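Local coordinates for protein AlkZ (Streptomyces sahachiroi, PDB 5UUJ) that belongs to the AlkZ-like family of DNA glycosylases, a group of the helix-turn-helix clan, at residues 277-281 / 322-326. Sequence-based numbering, arbitrary orientation.
Sequences PCTGI and VKDGR
The loop leading from helix 269-274 into edge strand 281-284 packs against the tip of a beta hairpin, at the edge of the C-terminal mixed sheet, and runs antiparallel to the end of strand 320-323. Residues 323-326 form a type I' turn, with Asp324 at phi/psi 56/31 and Gly325 at 93/-12, closed by backbone hydrogen bonds Lys323 N to Arg326 O (2.8 Å) and Arg326 N to Lys323 O (3.1 Å). Ile281 faces Lys323 as a non-hydrogen-bonded pair (CA-CA 4.7 Å), and Thr279 lies nearest Asp324 (CA-CA 4.3 Å). Asp324 clasps Gly280 twice: its N donates to Gly280 O (3.0 Å, 168°), and its OD1, turned inward by an m chi1, accepts from Gly280 N (3.1 Å, 142°). Two CA-H...O contacts accompany the Ile281-Lys323 pair: Lys323 CA to Gly280 O (3.4 Å) and Ile281 CA to Val322 O (3.3 Å). A water accepts a hydrogen bond from Gly325 N (2.9 Å) and donates one to Gly280 O (3.1 Å). At 111/175 a CB on Gly280 would be jammed against Thr279 O; one on Gly325 would jam against Asp324 O and crowd Cys278 SG, which, with chi1 t, lies 3.4 Å from Gly325 N. Ile281 CD1 packs 3.5 Å from Lys323 CG on their shared face, while Lys323, extended to chi3, turns at chi4 (m) to put NZ 3.4 Å from Asp324 OD2, a salt bridge whose hydrogen bond is weak. With Asp324 (i+1, first of two loop residues) hydrogen-bonded to the edge strand's lead-in, this is a two-residue type I' beta hairpin joining antiparallel strands 320-323 and 326-334, flanked by strand 281-284.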
loop_
_atom_site.group_PDB
_atom_site.type_symbol
_atom_site.label_atom_id
_atom_site.label_comp_id
_atom_site.label_asym_id
_atom_site.label_seq_id
_atom_site.Cartn_x
_atom_site.Cartn_y
_atom_site.Cartn_z
ATOM N N PRO A 277 25.561 -5.355 -4.583
ATOM C CA PRO A 277 24.530 -6.394 -4.690
ATOM C C PRO A 277 23.956 -6.820 -3.341
ATOM O O PRO A 277 24.690 -6.953 -2.364
ATOM C CB PRO A 277 25.277 -7.558 -5.350
ATOM C CG PRO A 277 26.349 -6.919 -6.132
ATOM C CD PRO A 277 26.765 -5.701 -5.361
ATOM N N CYS A 278 22.646 -7.035 -3.303
ATOM C CA CYS A 278 21.948 -7.366 -2.069
ATOM C C CYS A 278 22.454 -8.669 -1.447
ATOM O O CYS A 278 22.611 -9.677 -2.139
ATOM C CB CYS A 278 20.442 -7.468 -2.333
ATOM S SG CYS A 278 19.412 -7.623 -0.849
ATOM N N THR A 279 22.717 -8.624 -0.142
ATOM C CA THR A 279 23.029 -9.816 0.644
ATOM C C THR A 279 22.276 -9.781 1.972
ATOM O O THR A 279 21.952 -8.708 2.478
ATOM C CB THR A 279 24.537 -9.943 0.940
ATOM O OG1 THR A 279 24.987 -8.786 1.656
ATOM C CG2 THR A 279 25.336 -10.085 -0.344
ATOM N N GLY A 280 21.999 -10.956 2.529
ATOM C CA GLY A 280 21.456 -11.060 3.874
ATOM C C GLY A 280 20.018 -11.535 3.942
ATOM O O GLY A 280 19.355 -11.707 2.920
ATOM N N ILE A 281 19.543 -11.736 5.167
ATOM C CA ILE A 281 18.191 -12.222 5.417
ATOM C C ILE A 281 17.317 -11.115 5.990
ATOM O O ILE A 281 17.771 -10.298 6.792
ATOM C CB ILE A 281 18.191 -13.416 6.397
ATOM C CG1 ILE A 281 19.121 -14.525 5.901
ATOM C CG2 ILE A 281 16.776 -13.956 6.600
ATOM C CD1 ILE A 281 18.749 -15.095 4.553
ATOM N N VAL A 322 13.000 -13.102 2.991
ATOM C CA VAL A 322 13.742 -12.526 1.877
ATOM C C VAL A 322 15.238 -12.772 2.063
ATOM O O VAL A 322 15.815 -12.392 3.081
ATOM C CB VAL A 322 13.474 -11.017 1.741
ATOM C CG1 VAL A 322 14.174 -10.461 0.513
ATOM C CG2 VAL A 322 11.979 -10.751 1.652
ATOM N N LYS A 323 15.850 -13.424 1.077
ATOM C CA LYS A 323 17.289 -13.670 1.077
ATOM C C LYS A 323 17.917 -13.097 -0.188
ATOM O O LYS A 323 17.540 -13.464 -1.300
ATOM C CB LYS A 323 17.591 -15.167 1.182
ATOM C CG LYS A 323 19.082 -15.492 1.114
ATOM C CD LYS A 323 19.377 -16.915 1.552
ATOM C CE LYS A 323 20.878 -17.186 1.587
ATOM N NZ LYS A 323 21.504 -17.103 0.236
ATOM N N ASP A 324 18.879 -12.199 -0.002
ATOM C CA ASP A 324 19.531 -11.505 -1.107
ATOM C C ASP A 324 18.508 -10.787 -1.990
ATOM O O ASP A 324 18.712 -10.652 -3.194
ATOM C CB ASP A 324 20.363 -12.480 -1.951
ATOM C CG ASP A 324 21.410 -13.225 -1.131
ATOM O OD1 ASP A 324 21.731 -12.774 -0.013
ATOM O OD2 ASP A 324 21.915 -14.264 -1.608
ATOM N N GLY A 325 17.409 -10.342 -1.384
ATOM C CA GLY A 325 16.394 -9.574 -2.085
ATOM C C GLY A 325 15.249 -10.393 -2.666
ATOM O O GLY A 325 14.237 -9.830 -3.079
ATOM N N ARG A 326 15.410 -11.713 -2.704
ATOM C CA ARG A 326 14.405 -12.605 -3.281
ATOM C C ARG A 326 13.623 -13.349 -2.203
ATOM O O ARG A 326 14.176 -13.706 -1.165
ATOM C CB ARG A 326 15.065 -13.620 -4.220
ATOM C CG ARG A 326 15.699 -13.008 -5.453
ATOM C CD ARG A 326 16.301 -14.070 -6.365
ATOM N NE ARG A 326 15.288 -14.967 -6.922
ATOM C CZ ARG A 326 15.002 -16.184 -6.458
ATOM N NH1 ARG A 326 15.654 -16.693 -5.418
ATOM N NH2 ARG A 326 14.058 -16.903 -7.049
HETATM O O HOH W 1 17.448 -9.722 1.462
#